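PDB 3MN8: carboxypeptidase D from Drosophila melanogaster, which is a zinc metallocarboxypeptidase that releases C-terminal arginine or lysine residues from peptides and proteins. Local coordinates for residues K249-I261 against R323-I337. Residues are numbered along the deposited sequence; the frame is centred on the assembly and turned at random.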
ATOM      1  N   LYS A 249      12.244  -6.092  -2.867  1.00 36.59           N
ATOM      2  CA  LYS A 249      12.589  -7.333  -2.175  1.00 28.14           C
ATOM      3  C   LYS A 249      12.688  -7.127  -0.661  1.00 36.84           C
ATOM      4  O   LYS A 249      12.326  -8.015   0.115  1.00 38.36           O
ATOM      5  CB  LYS A 249      13.886  -7.920  -2.736  1.00 27.03           C
ATOM      6  CG  LYS A 249      13.650  -9.046  -3.729  1.00 31.30           C
ATOM      7  CD  LYS A 249      14.879  -9.404  -4.559  1.00 31.29           C
ATOM      8  CE  LYS A 249      14.492 -10.430  -5.622  1.00 31.11           C
ATOM      9  NZ  LYS A 249      15.427 -10.429  -6.780  1.00 49.13           N
ATOM     10  N   GLN A 250      13.165  -5.951  -0.246  1.00 38.29           N
ATOM     11  CA  GLN A 250      13.250  -5.614   1.177  1.00 39.70           C
ATOM     12  C   GLN A 250      11.852  -5.457   1.788  1.00 35.85           C
ATOM     13  O   GLN A 250      11.579  -5.937   2.885  1.00 36.00           O
ATOM     14  CB  GLN A 250      14.095  -4.347   1.403  1.00 32.03           C
ATOM     15  CG  GLN A 250      14.257  -3.998   2.884  1.00 40.57           C
ATOM     16  CD  GLN A 250      15.383  -3.010   3.164  1.00 47.96           C
ATOM     17  OE1 GLN A 250      16.458  -3.076   2.566  1.00 62.94           O
ATOM     18  NE2 GLN A 250      15.145  -2.104   4.100  1.00 41.77           N
ATOM     19  N   LEU A 251      10.968  -4.794   1.058  1.00 29.08           N
ATOM     20  CA  LEU A 251       9.588  -4.653   1.489  1.00 30.20           C
ATOM     21  C   LEU A 251       8.919  -6.002   1.648  1.00 29.51           C
ATOM     22  O   LEU A 251       8.391  -6.326   2.711  1.00 42.89           O
ATOM     23  CB  LEU A 251       8.811  -3.801   0.493  1.00 40.57           C
ATOM     24  CG  LEU A 251       9.324  -2.365   0.421  1.00 43.76           C
ATOM     25  CD1 LEU A 251       8.630  -1.583  -0.682  1.00 42.98           C
ATOM     26  CD2 LEU A 251       9.196  -1.676   1.782  1.00 25.19           C
ATOM     27  N   ALA A 252       8.938  -6.789   0.581  1.00 36.15           N
ATOM     28  CA  ALA A 252       8.353  -8.126   0.607  1.00 42.82           C
ATOM     29  C   ALA A 252       8.909  -8.975   1.745  1.00 44.18           C
ATOM     30  O   ALA A 252       8.169  -9.739   2.378  1.00 48.63           O
ATOM     31  CB  ALA A 252       8.571  -8.827  -0.737  1.00 37.44           C
ATOM     32  N   HIS A 253      10.211  -8.851   1.997  1.00 33.72           N
ATOM     33  CA  HIS A 253      10.857  -9.650   3.035  1.00 35.14           C
ATOM     34  C   HIS A 253      10.473  -9.156   4.408  1.00 42.38           C
ATOM     35  O   HIS A 253      10.311  -9.954   5.332  1.00 44.62           O
ATOM     36  CB  HIS A 253      12.373  -9.643   2.893  1.00 33.10           C
ATOM     37  CG  HIS A 253      12.911 -10.807   2.114  1.00 46.40           C
ATOM     38  ND1 HIS A 253      13.698 -10.657   0.990  1.00 42.48           N
ATOM     39  CD2 HIS A 253      12.773 -12.143   2.297  1.00 49.70           C
ATOM     40  CE1 HIS A 253      14.017 -11.846   0.511  1.00 38.03           C
ATOM     41  NE2 HIS A 253      13.471 -12.765   1.289  1.00 56.12           N
ATOM     42  N   THR A 254      10.321  -7.840   4.538  1.00 28.97           N
ATOM     43  CA  THR A 254       9.861  -7.258   5.796  1.00 31.81           C
ATOM     44  C   THR A 254       8.564  -7.911   6.267  1.00 36.78           C
ATOM     45  O   THR A 254       8.411  -8.230   7.442  1.00 41.32           O
ATOM     46  CB  THR A 254       9.598  -5.758   5.673  1.00 28.16           C
ATOM     47  OG1 THR A 254      10.782  -5.097   5.216  1.00 33.60           O
ATOM     48  CG2 THR A 254       9.192  -5.201   7.017  1.00 24.32           C
ATOM     49  N   TYR A 255       7.622  -8.097   5.348  1.00 35.58           N
ATOM     50  CA  TYR A 255       6.337  -8.691   5.700  1.00 36.96           C
ATOM     51  C   TYR A 255       6.466 -10.199   5.940  1.00 39.92           C
ATOM     52  O   TYR A 255       6.008 -10.728   6.956  1.00 42.21           O
ATOM     53  CB  TYR A 255       5.291  -8.409   4.611  1.00 33.04           C
ATOM     54  CG  TYR A 255       3.875  -8.642   5.081  1.00 39.58           C
ATOM     55  CD1 TYR A 255       3.358  -9.938   5.180  1.00 49.18           C
ATOM     56  CD2 TYR A 255       3.055  -7.570   5.442  1.00 27.84           C
ATOM     57  CE1 TYR A 255       2.055 -10.164   5.621  1.00 47.49           C
ATOM     58  CE2 TYR A 255       1.752  -7.780   5.887  1.00 34.30           C
ATOM     59  CZ  TYR A 255       1.257  -9.082   5.974  1.00 41.73           C
ATOM     60  OH  TYR A 255      -0.030  -9.304   6.412  1.00 34.35           O
ATOM     61  N   SER A 256       7.098 -10.890   5.002  1.00 39.90           N
ATOM     62  CA  SER A 256       7.184 -12.334   5.101  1.00 38.25           C
ATOM     63  C   SER A 256       8.044 -12.737   6.298  1.00 49.25           C
ATOM     64  O   SER A 256       7.656 -13.602   7.086  1.00 53.36           O
ATOM     65  CB  SER A 256       7.735 -12.922   3.801  1.00 39.78           C
ATOM     66  OG  SER A 256       7.692 -14.340   3.822  1.00 55.72           O
ATOM     67  N   ASP A 257       9.211 -12.111   6.428  1.00 51.02           N
ATOM     68  CA  ASP A 257      10.136 -12.437   7.516  1.00 43.05           C
ATOM     69  C   ASP A 257       9.403 -12.378   8.860  1.00 45.36           C
ATOM     70  O   ASP A 257       9.653 -13.190   9.748  1.00 49.97           O
ATOM     71  CB  ASP A 257      11.356 -11.493   7.522  1.00 37.05           C
ATOM     72  CG  ASP A 257      12.367 -11.811   6.415  1.00 59.57           C
ATOM     73  OD1 ASP A 257      12.074 -12.682   5.577  1.00 67.86           O
ATOM     74  OD2 ASP A 257      13.461 -11.191   6.378  1.00 66.14           O
ATOM     75  N   ASN A 258       8.494 -11.416   8.993  1.00 44.01           N
ATOM     76  CA  ASN A 258       7.732 -11.230  10.225  1.00 43.93           C
ATOM     77  C   ASN A 258       6.445 -12.054  10.314  1.00 48.11           C
ATOM     78  O   ASN A 258       5.660 -11.887  11.245  1.00 50.27           O
ATOM     79  CB  ASN A 258       7.416  -9.750  10.430  1.00 36.57           C
ATOM     80  CG  ASN A 258       8.603  -8.982  10.977  1.00 49.17           C
ATOM     81  OD1 ASN A 258       8.897  -9.041  12.175  1.00 50.69           O
ATOM     82  ND2 ASN A 258       9.301  -8.264  10.101  1.00 44.73           N
ATOM     83  N   HIS A 259       6.234 -12.940   9.345  1.00 56.21           N
ATOM     84  CA  HIS A 259       5.020 -13.743   9.284  1.00 52.98           C
ATOM     85  C   HIS A 259       5.408 -15.200   9.448  1.00 51.25           C
ATOM     86  O   HIS A 259       5.988 -15.796   8.545  1.00 60.06           O
ATOM     87  CB  HIS A 259       4.292 -13.519   7.950  1.00 52.03           C
ATOM     88  CG  HIS A 259       2.907 -14.099   7.905  1.00 55.92           C
ATOM     89  ND1 HIS A 259       2.656 -15.445   8.075  1.00 53.46           N
ATOM     90  CD2 HIS A 259       1.701 -13.518   7.694  1.00 52.82           C
ATOM     91  CE1 HIS A 259       1.357 -15.666   7.975  1.00 46.18           C
ATOM     92  NE2 HIS A 259       0.753 -14.513   7.748  1.00 46.15           N
ATOM     93  N   PRO A 260       5.088 -15.782  10.605  1.00 59.21           N
ATOM     94  CA  PRO A 260       5.558 -17.116  11.016  1.00 58.57           C
ATOM     95  C   PRO A 260       5.303 -18.218   9.989  1.00 52.24           C
ATOM     96  O   PRO A 260       5.981 -19.237  10.026  1.00 56.77           O
ATOM     97  CB  PRO A 260       4.734 -17.402  12.273  1.00 53.34           C
ATOM     98  CG  PRO A 260       4.363 -16.063  12.799  1.00 59.28           C
ATOM     99  CD  PRO A 260       4.176 -15.184  11.593  1.00 51.85           C
ATOM    100  N   ILE A 261       4.330 -18.025   9.105  1.00 54.69           N
ATOM    101  CA  ILE A 261       3.927 -19.074   8.161  1.00 61.17           C
ATOM    102  C   ILE A 261       4.356 -18.769   6.726  1.00 49.52           C
ATOM    103  O   ILE A 261       4.833 -19.654   5.998  1.00 47.56           O
ATOM    104  CB  ILE A 261       2.394 -19.309   8.208  1.00 62.11           C
ATOM    105  CG1 ILE A 261       2.002 -19.996   9.522  1.00 50.65           C
ATOM    106  CG2 ILE A 261       1.924 -20.122   6.992  1.00 54.93           C
ATOM    107  CD1 ILE A 261       0.508 -20.083   9.733  1.00 55.57           C
ATOM    108  N   ARG A 323      -0.722 -13.231  13.564  1.00 44.57           N
ATOM    109  CA  ARG A 323       0.348 -13.482  12.591  1.00 43.55           C
ATOM    110  C   ARG A 323       0.747 -12.232  11.805  1.00 49.12           C
ATOM    111  O   ARG A 323       1.933 -11.907  11.675  1.00 49.94           O
ATOM    112  CB  ARG A 323      -0.077 -14.578  11.615  1.00 36.72           C
ATOM    113  CG  ARG A 323      -0.599 -15.807  12.317  1.00 51.62           C
ATOM    114  CD  ARG A 323      -1.202 -16.788  11.339  1.00 55.13           C
ATOM    115  NE  ARG A 323      -1.343 -18.123  11.914  1.00 55.20           N
ATOM    116  CZ  ARG A 323      -2.016 -19.103  11.325  1.00 76.90           C
ATOM    117  NH1 ARG A 323      -2.603 -18.878  10.153  1.00 71.74           N
ATOM    118  NH2 ARG A 323      -2.104 -20.297  11.901  1.00 94.28           N
ATOM    119  N   ASN A 324      -0.252 -11.533  11.277  1.00 38.11           N
ATOM    120  CA  ASN A 324       0.006 -10.424  10.384  1.00 31.58           C
ATOM    121  C   ASN A 324       0.314  -9.143  11.136  1.00 42.06           C
ATOM    122  O   ASN A 324       0.854  -8.191  10.567  1.00 47.42           O
ATOM    123  CB  ASN A 324      -1.181 -10.219   9.457  1.00 40.89           C
ATOM    124  CG  ASN A 324      -1.397 -11.393   8.522  1.00 49.54           C
ATOM    125  OD1 ASN A 324      -0.969 -11.360   7.369  1.00 53.56           O
ATOM    126  ND2 ASN A 324      -2.062 -12.442   9.016  1.00 50.25           N
ATOM    127  N   LYS A 325      -0.028  -9.126  12.420  1.00 38.50           N
ATOM    128  CA  LYS A 325       0.164  -7.950  13.273  1.00 42.38           C
ATOM    129  C   LYS A 325       1.534  -7.278  13.101  1.00 38.71           C
ATOM    130  O   LYS A 325       1.606  -6.100  12.755  1.00 42.39           O
ATOM    131  CB  LYS A 325      -0.046  -8.344  14.737  1.00 42.59           C
ATOM    132  CG  LYS A 325      -0.212  -7.198  15.717  1.00 29.57           C
ATOM    133  CD  LYS A 325      -0.235  -7.788  17.104  1.00 43.14           C
ATOM    134  CE  LYS A 325      -0.489  -6.754  18.163  1.00 56.27           C
ATOM    135  NZ  LYS A 325      -0.632  -7.428  19.481  1.00 62.19           N
ATOM    136  N   ALA A 326       2.601  -8.038  13.355  1.00 39.43           N
ATOM    137  CA  ALA A 326       3.977  -7.550  13.251  1.00 45.36           C
ATOM    138  C   ALA A 326       4.385  -7.166  11.820  1.00 54.98           C
ATOM    139  O   ALA A 326       5.063  -6.149  11.600  1.00 47.15           O
ATOM    140  CB  ALA A 326       4.941  -8.587  13.810  1.00 38.93           C
ATOM    141  N   SER A 327       3.977  -7.985  10.853  1.00 52.51           N
ATOM    142  CA  SER A 327       4.281  -7.733   9.443  1.00 37.72           C
ATOM    143  C   SER A 327       3.608  -6.466   8.894  1.00 25.15           C
ATOM    144  O   SER A 327       4.128  -5.820   7.995  1.00 35.04           O
ATOM    145  CB  SER A 327       3.873  -8.948   8.603  1.00 33.50           C
ATOM    146  OG  SER A 327       4.294 -10.162   9.222  1.00 39.77           O
ATOM    147  N   LEU A 328       2.445  -6.120   9.434  1.00 22.96           N
ATOM    148  CA  LEU A 328       1.710  -4.941   8.982  1.00 32.69           C
ATOM    149  C   LEU A 328       2.296  -3.670   9.595  1.00 36.06           C
ATOM    150  O   LEU A 328       2.339  -2.609   8.971  1.00 37.07           O
ATOM    151  CB  LEU A 328       0.215  -5.064   9.326  1.00 36.98           C
ATOM    152  CG  LEU A 328      -0.675  -6.088   8.595  1.00 26.58           C
ATOM    153  CD1 LEU A 328      -1.820  -6.514   9.486  1.00 20.31           C
ATOM    154  CD2 LEU A 328      -1.207  -5.531   7.278  1.00 20.53           C
ATOM    155  N   LEU A 329       2.759  -3.781  10.827  1.00 35.87           N
ATOM    156  CA  LEU A 329       3.418  -2.656  11.469  1.00 46.05           C
ATOM    157  C   LEU A 329       4.798  -2.410  10.858  1.00 41.31           C
ATOM    158  O   LEU A 329       5.124  -1.294  10.450  1.00 50.61           O
ATOM    159  CB  LEU A 329       3.550  -2.915  12.970  1.00 52.24           C
ATOM    160  CG  LEU A 329       2.360  -2.578  13.873  1.00 48.02           C
ATOM    161  CD1 LEU A 329       1.175  -1.991  13.086  1.00 37.22           C
ATOM    162  CD2 LEU A 329       1.960  -3.806  14.723  1.00 42.80           C
ATOM    163  N   GLN A 330       5.604  -3.463  10.799  1.00 29.00           N
ATOM    164  CA  GLN A 330       6.963  -3.352  10.291  1.00 40.94           C
ATOM    165  C   GLN A 330       7.017  -2.871   8.842  1.00 41.52           C
ATOM    166  O   GLN A 330       7.900  -2.100   8.478  1.00 48.40           O
ATOM    167  CB  GLN A 330       7.703  -4.680  10.457  1.00 53.30           C
ATOM    168  CG  GLN A 330       7.989  -5.013  11.898  1.00 54.92           C
ATOM    169  CD  GLN A 330       8.745  -3.896  12.592  1.00 56.95           C
ATOM    170  OE1 GLN A 330       9.919  -3.669  12.320  1.00 56.99           O
ATOM    171  NE2 GLN A 330       8.073  -3.196  13.497  1.00 64.74           N
ATOM    172  N   LEU A 331       6.078  -3.326   8.018  1.00 37.19           N
ATOM    173  CA  LEU A 331       6.010  -2.885   6.627  1.00 28.11           C
ATOM    174  C   LEU A 331       5.737  -1.394   6.613  1.00 25.90           C
ATOM    175  O   LEU A 331       6.376  -0.641   5.885  1.00 30.78           O
ATOM    176  CB  LEU A 331       4.907  -3.624   5.869  1.00 25.29           C
ATOM    177  CG  LEU A 331       4.806  -3.384   4.359  1.00 38.68           C
ATOM    178  CD1 LEU A 331       3.731  -4.264   3.755  1.00 28.76           C
ATOM    179  CD2 LEU A 331       4.490  -1.936   4.050  1.00 62.32           C
ATOM    180  N   LEU A 332       4.788  -0.967   7.431  1.00 22.23           N
ATOM    181  CA  LEU A 332       4.463   0.450   7.480  1.00 35.95           C
ATOM    182  C   LEU A 332       5.710   1.249   7.780  1.00 30.99           C
ATOM    183  O   LEU A 332       5.966   2.255   7.131  1.00 35.41           O
ATOM    184  CB  LEU A 332       3.361   0.740   8.502  1.00 44.24           C
ATOM    185  CG  LEU A 332       1.975   0.265   8.034  1.00 39.91           C
ATOM    186  CD1 LEU A 332       0.935   0.326   9.137  1.00 33.42           C
ATOM    187  CD2 LEU A 332       1.513   1.050   6.822  1.00 25.49           C
ATOM    188  N   ARG A 333       6.508   0.783   8.737  1.00 36.89           N
ATOM    189  CA  ARG A 333       7.730   1.504   9.130  1.00 28.07           C
ATOM    190  C   ARG A 333       8.789   1.542   8.030  1.00 28.72           C
ATOM    191  O   ARG A 333       9.757   2.297   8.116  1.00 51.97           O
ATOM    192  CB  ARG A 333       8.309   0.947  10.431  1.00 24.80           C
ATOM    193  CG  ARG A 333       7.258   0.831  11.524  1.00 44.83           C
ATOM    194  CD  ARG A 333       7.834   0.842  12.932  1.00 61.63           C
ATOM    195  NE  ARG A 333       8.147   2.187  13.380  1.00 63.78           N
ATOM    196  CZ  ARG A 333       7.643   2.815  14.443  1.00 66.76           C
ATOM    197  NH1 ARG A 333       8.061   4.043  14.688  1.00 61.27           N
ATOM    198  NH2 ARG A 333       6.753   2.254  15.258  1.00 63.78           N
ATOM    199  N   GLN A 334       8.589   0.742   6.987  1.00 29.04           N
ATOM    200  CA  GLN A 334       9.455   0.774   5.813  1.00 20.96           C
ATOM    201  C   GLN A 334       9.214   2.040   4.973  1.00 36.96           C
ATOM    202  O   GLN A 334      10.039   2.415   4.138  1.00 48.18           O
ATOM    203  CB  GLN A 334       9.247  -0.481   4.968  1.00 37.65           C
ATOM    204  CG  GLN A 334       9.879  -1.752   5.534  1.00 33.08           C
ATOM    205  CD  GLN A 334      11.401  -1.730   5.440  1.00 39.83           C
ATOM    206  OE1 GLN A 334      11.971  -1.753   4.349  1.00 47.24           O
ATOM    207  NE2 GLN A 334      12.060  -1.681   6.585  1.00 33.78           N
ATOM    208  N   ALA A 335       8.096   2.716   5.199  1.00 23.88           N
ATOM    209  CA  ALA A 335       7.875   3.992   4.547  1.00 29.83           C
ATOM    210  C   ALA A 335       8.819   5.049   5.117  1.00 35.53           C
ATOM    211  O   ALA A 335       8.713   6.236   4.801  1.00 36.47           O
ATOM    212  CB  ALA A 335       6.430   4.432   4.696  1.00 21.99           C
ATOM    213  N   HIS A 336       9.749   4.631   5.960  1.00 29.33           N
ATOM    214  CA  HIS A 336      10.644   5.606   6.562  1.00 36.39           C
ATOM    215  C   HIS A 336      12.085   5.437   6.164  1.00 37.70           C
ATOM    216  O   HIS A 336      12.924   6.269   6.510  1.00 20.18           O
ATOM    217  CB  HIS A 336      10.490   5.602   8.065  1.00 33.52           C
ATOM    218  CG  HIS A 336       9.125   6.018   8.509  1.00 47.52           C
ATOM    219  ND1 HIS A 336       8.699   7.329   8.462  1.00 49.49           N
ATOM    220  CD2 HIS A 336       8.082   5.296   8.982  1.00 39.36           C
ATOM    221  CE1 HIS A 336       7.456   7.398   8.909  1.00 42.48           C
ATOM    222  NE2 HIS A 336       7.059   6.180   9.229  1.00 41.13           N
ATOM    223  N   ILE A 337      12.358   4.377   5.410  1.00 35.39           N
ATOM    224  CA  ILE A 337      13.709   4.141   4.925  1.00 31.97           C
ATOM    225  C   ILE A 337      14.102   5.147   3.870  1.00 27.77           C
ATOM    226  O   ILE A 337      13.263   5.884   3.334  1.00 39.67           O
ATOM    227  CB  ILE A 337      13.889   2.723   4.360  1.00 41.60           C
ATOM    228  CG1 ILE A 337      13.034   2.537   3.106  1.00 42.07           C
ATOM    229  CG2 ILE A 337      13.572   1.673   5.431  1.00 36.72           C
ATOM    230  CD1 ILE A 337      13.061   1.122   2.578  1.00 38.94           C
TER
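Two helices on one side of the central mixed sheet of the M14 carboxypeptidase domain, 245-257 and 317-333, run nearly antiparallel, and Tyr255 of the first fits as a knob into a hole formed by Asn324, Ser327, Leu328 and Leu331 of the second. Within the segments 249-257 and 323-333 the axes approach to 8.0 Å at 153°. With CG anti to the backbone N (chi1 -164°), the tyrosine ring lies across the second helix and takes Ser327 CB over the centre of one face, 3.3 Å from the centroid, in a CH-pi contact. Leu328 CD2 meets the ring at its edge, and Leu331 CD1 lies 3.8 Å from Tyr255 CD2. The phenol OH hydrogen-bonds Asn324 OD1, ring and amide planes 53° apart; the amide's ND2 is held by Glu320 O. His259 brings its ring edge to the same OD1, while Arg323 CB sits over one ring face, offset toward the rim. At the other end Gln250 NE2 donates to an in-plane lone pair of Gln334 OE1 (3.2 Å), and Leu251 CD2 packs on Gln334 CB. A phenylalanine in place of Tyr255 would probably leave Asn324 OD1 without its hydroxyl donor. The interface thus pairs a buried aromatic knob, its polar end satisfied by an amide fixed from both sides, with a more exposed glutamine pair.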